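Local coordinates for protein protease (Helicobacter pylori, PDB 5EUF) that probably acts as a zinc-dependent M16-family peptidase that cleaves the cytoplasmic domain of human junctional adhesion molecule A, compromising the gastric epithelial barrier, at residues Leu102-Gly114 / Val205-Lys217. Sequence-based numbering, arbitrary orientation.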
ATOM      1  N   LEU B 102     -32.579  -7.927  27.936  1.00 46.52           N
ATOM      2  CA  LEU B 102     -32.305  -6.725  27.156  1.00 43.37           C
ATOM      3  C   LEU B 102     -31.578  -5.680  27.991  1.00 37.36           C
ATOM      4  O   LEU B 102     -30.628  -5.052  27.526  1.00 40.94           O
ATOM      5  CB  LEU B 102     -33.602  -6.134  26.604  1.00 33.75           C
ATOM      6  CG  LEU B 102     -33.431  -4.776  25.921  1.00 33.55           C
ATOM      7  CD1 LEU B 102     -32.584  -4.909  24.664  1.00 26.56           C
ATOM      8  CD2 LEU B 102     -34.779  -4.152  25.606  1.00 31.89           C
ATOM      9  N   ASP B 103     -32.032  -5.503  29.228  1.00 40.41           N
ATOM     10  CA  ASP B 103     -31.471  -4.491  30.115  1.00 39.91           C
ATOM     11  C   ASP B 103     -30.017  -4.787  30.468  1.00 35.14           C
ATOM     12  O   ASP B 103     -29.162  -3.905  30.393  1.00 35.35           O
ATOM     13  CB  ASP B 103     -32.304  -4.378  31.390  1.00 37.52           C
ATOM     14  CG  ASP B 103     -31.918  -3.178  32.229  1.00 47.44           C
ATOM     15  OD1 ASP B 103     -32.407  -2.069  31.933  1.00 54.61           O
ATOM     16  OD2 ASP B 103     -31.127  -3.340  33.184  1.00 52.16           O
ATOM     17  N   LYS B 104     -29.738  -6.029  30.850  1.00 36.42           N
ATOM     18  CA  LYS B 104     -28.382  -6.418  31.213  1.00 33.10           C
ATOM     19  C   LYS B 104     -27.455  -6.375  30.002  1.00 42.42           C
ATOM     20  O   LYS B 104     -26.279  -6.032  30.126  1.00 45.88           O
ATOM     21  CB  LYS B 104     -28.370  -7.815  31.833  1.00 28.60           C
ATOM     22  CG  LYS B 104     -27.032  -8.213  32.432  1.00 28.46           C
ATOM     23  CD  LYS B 104     -26.641  -7.284  33.570  1.00 39.91           C
ATOM     24  CE  LYS B 104     -25.320  -7.704  34.200  1.00 56.84           C
ATOM     25  NZ  LYS B 104     -24.891  -6.773  35.285  1.00 62.44           N
ATOM     26  N   SER B 105     -27.990  -6.720  28.834  1.00 39.48           N
ATOM     27  CA  SER B 105     -27.208  -6.711  27.600  1.00 43.45           C
ATOM     28  C   SER B 105     -26.780  -5.295  27.228  1.00 38.44           C
ATOM     29  O   SER B 105     -25.641  -5.068  26.819  1.00 23.83           O
ATOM     30  CB  SER B 105     -28.004  -7.336  26.453  1.00 24.06           C
ATOM     31  OG  SER B 105     -28.272  -8.701  26.716  1.00 27.48           O
ATOM     32  N   LEU B 106     -27.699  -4.348  27.377  1.00 38.46           N
ATOM     33  CA  LEU B 106     -27.401  -2.946  27.119  1.00 33.07           C
ATOM     34  C   LEU B 106     -26.377  -2.412  28.116  1.00 34.65           C
ATOM     35  O   LEU B 106     -25.529  -1.592  27.766  1.00 41.01           O
ATOM     36  CB  LEU B 106     -28.680  -2.110  27.172  1.00 32.17           C
ATOM     37  CG  LEU B 106     -29.611  -2.298  25.974  1.00 34.09           C
ATOM     38  CD1 LEU B 106     -30.823  -1.391  26.072  1.00 35.17           C
ATOM     39  CD2 LEU B 106     -28.850  -2.042  24.685  1.00 32.29           C
ATOM     40  N   GLU B 107     -26.464  -2.884  29.356  1.00 32.56           N
ATOM     41  CA  GLU B 107     -25.517  -2.498  30.396  1.00 25.31           C
ATOM     42  C   GLU B 107     -24.108  -2.950  30.040  1.00 31.65           C
ATOM     43  O   GLU B 107     -23.153  -2.178  30.138  1.00 37.89           O
ATOM     44  CB  GLU B 107     -25.935  -3.087  31.745  1.00 30.66           C
ATOM     45  CG  GLU B 107     -24.938  -2.847  32.870  1.00 34.13           C
ATOM     46  CD  GLU B 107     -25.409  -3.411  34.200  1.00 41.85           C
ATOM     47  OE1 GLU B 107     -26.490  -4.038  34.241  1.00 34.17           O
ATOM     48  OE2 GLU B 107     -24.696  -3.226  35.208  1.00 63.09           O
ATOM     49  N   LEU B 108     -23.993  -4.206  29.619  1.00 29.85           N
ATOM     50  CA  LEU B 108     -22.710  -4.788  29.247  1.00 34.80           C
ATOM     51  C   LEU B 108     -22.063  -4.066  28.067  1.00 39.57           C
ATOM     52  O   LEU B 108     -20.843  -3.908  28.018  1.00 42.44           O
ATOM     53  CB  LEU B 108     -22.879  -6.268  28.909  1.00 27.86           C
ATOM     54  CG  LEU B 108     -23.270  -7.215  30.038  1.00 24.17           C
ATOM     55  CD1 LEU B 108     -23.252  -8.641  29.528  1.00 27.42           C
ATOM     56  CD2 LEU B 108     -22.332  -7.049  31.217  1.00 25.51           C
ATOM     57  N   PHE B 109     -22.883  -3.642  27.112  1.00 28.98           N
ATOM     58  CA  PHE B 109     -22.376  -2.967  25.925  1.00 25.30           C
ATOM     59  C   PHE B 109     -21.974  -1.530  26.233  1.00 30.21           C
ATOM     60  O   PHE B 109     -21.011  -1.014  25.665  1.00 41.03           O
ATOM     61  CB  PHE B 109     -23.413  -3.001  24.804  1.00 19.58           C
ATOM     62  CG  PHE B 109     -23.366  -4.254  23.979  1.00 31.68           C
ATOM     63  CD1 PHE B 109     -22.155  -4.857  23.682  1.00 36.22           C
ATOM     64  CD2 PHE B 109     -24.530  -4.832  23.502  1.00 36.48           C
ATOM     65  CE1 PHE B 109     -22.106  -6.011  22.923  1.00 31.52           C
ATOM     66  CE2 PHE B 109     -24.488  -5.986  22.742  1.00 28.47           C
ATOM     67  CZ  PHE B 109     -23.275  -6.576  22.452  1.00 24.58           C
ATOM     68  N   ALA B 110     -22.709  -0.885  27.132  1.00 20.84           N
ATOM     69  CA  ALA B 110     -22.343   0.452  27.577  1.00 29.38           C
ATOM     70  C   ALA B 110     -21.054   0.372  28.384  1.00 29.64           C
ATOM     71  O   ALA B 110     -20.236   1.293  28.377  1.00 21.19           O
ATOM     72  CB  ALA B 110     -23.458   1.070  28.399  1.00 22.38           C
ATOM     73  N   GLU B 111     -20.886  -0.754  29.066  1.00 27.57           N
ATOM     74  CA  GLU B 111     -19.718  -1.006  29.898  1.00 24.05           C
ATOM     75  C   GLU B 111     -18.427  -1.111  29.076  1.00 33.96           C
ATOM     76  O   GLU B 111     -17.341  -0.819  29.575  1.00 44.25           O
ATOM     77  CB  GLU B 111     -19.935  -2.287  30.710  1.00 22.95           C
ATOM     78  CG  GLU B 111     -18.886  -2.554  31.765  1.00 38.49           C
ATOM     79  CD  GLU B 111     -18.889  -1.511  32.864  1.00 45.21           C
ATOM     80  OE1 GLU B 111     -19.981  -1.008  33.207  1.00 43.55           O
ATOM     81  OE2 GLU B 111     -17.796  -1.195  33.381  1.00 43.12           O
ATOM     82  N   THR B 112     -18.545  -1.520  27.815  1.00 20.12           N
ATOM     83  CA  THR B 112     -17.373  -1.688  26.962  1.00 28.62           C
ATOM     84  C   THR B 112     -17.165  -0.512  26.005  1.00 36.01           C
ATOM     85  O   THR B 112     -16.081  -0.341  25.444  1.00 44.08           O
ATOM     86  CB  THR B 112     -17.461  -2.983  26.128  1.00 22.41           C
ATOM     87  OG1 THR B 112     -18.592  -2.916  25.251  1.00 22.53           O
ATOM     88  CG2 THR B 112     -17.594  -4.197  27.032  1.00 31.34           C
HETATM   89  N   MSE B 113     -18.204   0.290  25.811  1.00 29.07           N
HETATM   90  CA  MSE B 113     -18.127   1.408  24.879  1.00 25.10           C
HETATM   91  C   MSE B 113     -17.364   2.589  25.464  1.00 36.35           C
HETATM   92  O   MSE B 113     -16.331   2.996  24.930  1.00 45.47           O
HETATM   93  CB  MSE B 113     -19.528   1.854  24.459  1.00 25.95           C
HETATM   94  CG  MSE B 113     -19.544   3.113  23.610  1.00 20.35           C
HETATM   95 SE   MSE B 113     -21.100   3.190  22.444  0.69 42.88          SE
HETATM   96  CE  MSE B 113     -22.041   4.671  23.268  1.00 19.30           C
ATOM     97  N   GLY B 114     -17.873   3.140  26.562  1.00 30.47           N
ATOM     98  CA  GLY B 114     -17.285   4.332  27.145  1.00 39.69           C
ATOM     99  C   GLY B 114     -16.637   4.089  28.490  1.00 31.75           C
ATOM    100  O   GLY B 114     -16.594   4.979  29.338  1.00 55.26           O
ATOM    101  N   VAL B 205     -36.998  -0.176  24.477  1.00 43.46           N
ATOM    102  CA  VAL B 205     -35.652  -0.187  23.915  1.00 32.90           C
ATOM    103  C   VAL B 205     -35.003   1.182  24.067  1.00 38.44           C
ATOM    104  O   VAL B 205     -33.859   1.295  24.514  1.00 49.97           O
ATOM    105  CB  VAL B 205     -35.654  -0.585  22.419  1.00 25.39           C
ATOM    106  CG1 VAL B 205     -34.291  -0.330  21.792  1.00 27.38           C
ATOM    107  CG2 VAL B 205     -36.051  -2.039  22.249  1.00 25.34           C
ATOM    108  N   PHE B 206     -35.747   2.223  23.707  1.00 33.61           N
ATOM    109  CA  PHE B 206     -35.228   3.584  23.746  1.00 34.10           C
ATOM    110  C   PHE B 206     -34.871   4.030  25.160  1.00 37.33           C
ATOM    111  O   PHE B 206     -33.760   4.502  25.397  1.00 44.21           O
ATOM    112  CB  PHE B 206     -36.237   4.554  23.128  1.00 29.83           C
ATOM    113  CG  PHE B 206     -36.372   4.414  21.639  1.00 37.01           C
ATOM    114  CD1 PHE B 206     -35.309   3.961  20.875  1.00 38.52           C
ATOM    115  CD2 PHE B 206     -37.559   4.729  21.003  1.00 43.02           C
ATOM    116  CE1 PHE B 206     -35.426   3.828  19.506  1.00 34.19           C
ATOM    117  CE2 PHE B 206     -37.683   4.598  19.633  1.00 45.93           C
ATOM    118  CZ  PHE B 206     -36.615   4.146  18.884  1.00 36.62           C
ATOM    119  N   GLU B 207     -35.802   3.869  26.099  1.00 32.06           N
ATOM    120  CA  GLU B 207     -35.576   4.323  27.468  1.00 39.01           C
ATOM    121  C   GLU B 207     -34.467   3.523  28.153  1.00 39.84           C
ATOM    122  O   GLU B 207     -33.775   4.042  29.030  1.00 47.57           O
ATOM    123  CB  GLU B 207     -36.867   4.245  28.294  1.00 51.01           C
ATOM    124  CG  GLU B 207     -37.318   2.838  28.658  1.00 60.79           C
ATOM    125  CD  GLU B 207     -38.441   2.830  29.681  1.00 67.91           C
ATOM    126  OE1 GLU B 207     -38.904   3.924  30.069  1.00 64.44           O
ATOM    127  OE2 GLU B 207     -38.858   1.729  30.098  1.00 73.12           O
ATOM    128  N   LEU B 208     -34.292   2.270  27.748  1.00 33.47           N
ATOM    129  CA  LEU B 208     -33.243   1.436  28.321  1.00 33.98           C
ATOM    130  C   LEU B 208     -31.887   1.771  27.712  1.00 32.54           C
ATOM    131  O   LEU B 208     -30.861   1.713  28.388  1.00 37.47           O
ATOM    132  CB  LEU B 208     -33.562  -0.049  28.131  1.00 30.33           C
ATOM    133  CG  LEU B 208     -34.049  -0.782  29.385  1.00 33.32           C
ATOM    134  CD1 LEU B 208     -35.257  -0.083  29.988  1.00 34.18           C
ATOM    135  CD2 LEU B 208     -34.367  -2.235  29.075  1.00 38.48           C
ATOM    136  N   THR B 209     -31.885   2.124  26.431  1.00 31.83           N
ATOM    137  CA  THR B 209     -30.660   2.557  25.777  1.00 29.54           C
ATOM    138  C   THR B 209     -30.267   3.942  26.285  1.00 42.82           C
ATOM    139  O   THR B 209     -29.094   4.204  26.556  1.00 49.65           O
ATOM    140  CB  THR B 209     -30.808   2.578  24.250  1.00 24.35           C
ATOM    141  OG1 THR B 209     -30.987   1.238  23.776  1.00 33.46           O
ATOM    142  CG2 THR B 209     -29.568   3.166  23.605  1.00 25.88           C
ATOM    143  N   LYS B 210     -31.257   4.821  26.422  1.00 44.13           N
ATOM    144  CA  LYS B 210     -31.035   6.137  27.010  1.00 28.08           C
ATOM    145  C   LYS B 210     -30.490   6.001  28.422  1.00 34.86           C
ATOM    146  O   LYS B 210     -29.683   6.812  28.869  1.00 47.57           O
ATOM    147  CB  LYS B 210     -32.328   6.956  27.032  1.00 29.32           C
ATOM    148  CG  LYS B 210     -32.743   7.528  25.687  1.00 53.79           C
ATOM    149  CD  LYS B 210     -33.983   8.398  25.834  1.00 54.70           C
ATOM    150  CE  LYS B 210     -34.434   8.958  24.494  1.00 62.70           C
ATOM    151  NZ  LYS B 210     -35.621   9.848  24.630  1.00 64.75           N
ATOM    152  N   LYS B 211     -30.937   4.964  29.121  1.00 46.06           N
ATOM    153  CA  LYS B 211     -30.481   4.706  30.479  1.00 29.81           C
ATOM    154  C   LYS B 211     -28.977   4.443  30.525  1.00 40.75           C
ATOM    155  O   LYS B 211     -28.278   4.957  31.396  1.00 50.65           O
ATOM    156  CB  LYS B 211     -31.242   3.523  31.084  1.00 30.18           C
ATOM    157  CG  LYS B 211     -30.699   3.063  32.428  1.00 35.32           C
ATOM    158  CD  LYS B 211     -31.590   2.018  33.077  1.00 34.98           C
ATOM    159  CE  LYS B 211     -31.075   1.640  34.461  1.00 37.76           C
ATOM    160  NZ  LYS B 211     -31.960   0.656  35.151  1.00 50.43           N
ATOM    161  N   HIS B 212     -28.475   3.660  29.576  1.00 34.34           N
ATOM    162  CA  HIS B 212     -27.088   3.212  29.635  1.00 36.81           C
ATOM    163  C   HIS B 212     -26.132   3.989  28.729  1.00 39.23           C
ATOM    164  O   HIS B 212     -24.921   3.970  28.945  1.00 40.58           O
ATOM    165  CB  HIS B 212     -27.009   1.722  29.291  1.00 26.19           C
ATOM    166  CG  HIS B 212     -27.735   0.842  30.260  1.00 27.05           C
ATOM    167  ND1 HIS B 212     -29.048   0.463  30.081  1.00 40.11           N
ATOM    168  CD2 HIS B 212     -27.334   0.275  31.421  1.00 29.74           C
ATOM    169  CE1 HIS B 212     -29.423  -0.306  31.087  1.00 35.85           C
ATOM    170  NE2 HIS B 212     -28.401  -0.436  31.915  1.00 33.75           N
ATOM    171  N   PHE B 213     -26.663   4.679  27.727  1.00 25.93           N
ATOM    172  CA  PHE B 213     -25.800   5.266  26.709  1.00 29.11           C
ATOM    173  C   PHE B 213     -25.862   6.791  26.600  1.00 31.54           C
ATOM    174  O   PHE B 213     -24.926   7.411  26.097  1.00 52.02           O
ATOM    175  CB  PHE B 213     -26.125   4.646  25.346  1.00 37.94           C
ATOM    176  CG  PHE B 213     -25.809   3.179  25.259  1.00 36.64           C
ATOM    177  CD1 PHE B 213     -24.566   2.749  24.822  1.00 36.91           C
ATOM    178  CD2 PHE B 213     -26.751   2.230  25.619  1.00 33.31           C
ATOM    179  CE1 PHE B 213     -24.269   1.399  24.742  1.00 29.66           C
ATOM    180  CE2 PHE B 213     -26.460   0.879  25.541  1.00 36.27           C
ATOM    181  CZ  PHE B 213     -25.215   0.463  25.101  1.00 31.02           C
ATOM    182  N   GLU B 214     -26.950   7.396  27.064  1.00 27.03           N
ATOM    183  CA  GLU B 214     -27.143   8.834  26.889  1.00 38.84           C
ATOM    184  C   GLU B 214     -26.088   9.657  27.627  1.00 54.13           C
ATOM    185  O   GLU B 214     -25.745  10.762  27.204  1.00 57.28           O
ATOM    186  CB  GLU B 214     -28.541   9.246  27.355  1.00 39.72           C
ATOM    187  CG  GLU B 214     -28.936  10.662  26.967  1.00 56.76           C
ATOM    188  CD  GLU B 214     -30.300  11.054  27.501  1.00 72.53           C
ATOM    189  OE1 GLU B 214     -30.578  10.791  28.691  1.00 71.47           O
ATOM    190  OE2 GLU B 214     -31.096  11.624  26.725  1.00 78.45           O
ATOM    191  N   SER B 215     -25.570   9.110  28.722  1.00 51.10           N
ATOM    192  CA  SER B 215     -24.620   9.834  29.559  1.00 45.17           C
ATOM    193  C   SER B 215     -23.166   9.615  29.136  1.00 41.67           C
ATOM    194  O   SER B 215     -22.257  10.241  29.679  1.00 49.47           O
ATOM    195  CB  SER B 215     -24.803   9.434  31.024  1.00 35.81           C
ATOM    196  OG  SER B 215     -25.042   8.042  31.144  1.00 44.56           O
ATOM    197  N   LEU B 216     -22.945   8.730  28.168  1.00 35.94           N
ATOM    198  CA  LEU B 216     -21.595   8.485  27.664  1.00 36.64           C
ATOM    199  C   LEU B 216     -21.104   9.679  26.854  1.00 36.72           C
ATOM    200  O   LEU B 216     -21.867  10.287  26.104  1.00 45.87           O
ATOM    201  CB  LEU B 216     -21.546   7.211  26.817  1.00 25.34           C
ATOM    202  CG  LEU B 216     -21.720   5.900  27.587  1.00 36.29           C
ATOM    203  CD1 LEU B 216     -21.369   4.714  26.716  1.00 40.15           C
ATOM    204  CD2 LEU B 216     -20.877   5.899  28.851  1.00 36.73           C
ATOM    205  N   LYS B 217     -19.828  10.011  27.006  1.00 30.76           N
ATOM    206  CA  LYS B 217     -19.286  11.213  26.386  1.00 32.95           C
ATOM    207  C   LYS B 217     -18.446  10.901  25.152  1.00 31.13           C
ATOM    208  O   LYS B 217     -17.897   9.809  25.016  1.00 37.92           O
ATOM    209  CB  LYS B 217     -18.451  12.004  27.400  1.00 34.90           C
ATOM    210  CG  LYS B 217     -19.202  12.384  28.673  1.00 37.72           C
ATOM    211  CD  LYS B 217     -20.506  13.113  28.363  1.00 41.18           C
ATOM    212  CE  LYS B 217     -21.320  13.355  29.629  1.00 50.29           C
ATOM    213  NZ  LYS B 217     -22.709  13.817  29.335  1.00 51.80           N
TER
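V205 O, beside the CD1 methyl of L106, is gripped twice by T209: OG1 at 3.0 Å and the backbone N at 2.9 Å arrive from opposite faces of the carbonyl plane. The same OG1 touches L106 CD1, and T209 forms with L208, H212 and F213 the hole that takes the L106 side chain. H212 returns the fit as a knob among D103, L106, E107 and A110, so helix 102-113 and the 205-213 part of helix 202-213 interlock knobs-into-holes, the axes of these segments approaching to 9.1 Å and crossing at -31°. CG of H212 lies beside its backbone N (chi1 -63°), which turns ND1 back to L208 O for a 2.8 Å bond, 157° at the hydrogen. The backbone of L106 and E107 passes over one imidazole face, K211 CG lies over the other, and D103 OD1 comes to the edge, 3.6 Å from H212 CE1. F213 receives A110 CB over one face in a CH-pi contact, 3.9 Å from the ring centroid. F109 CB and the methyl of M113, a selenomethionine, lie at its edge, the selenium making a Met-aromatic contact; M113 CE also meets L216 CD1, beyond the helix. The F109 ring packs on V35, Y93 and I95, and L102 on I31 and V33, seating helix 102-113 on the mixed sheet of the M16 fold, while N15 ND2 donates to F213 O and L216 O. No hydrogen bond links the two segments: T209 and H212 spend donors on their own helix and dispersion carries the interface. D103 OD1, 4.2 Å from K211 NZ, probably adds weak attraction; the D103 and E107 carboxylates near NE2 may favour a protonated H212, the lysine opposing them.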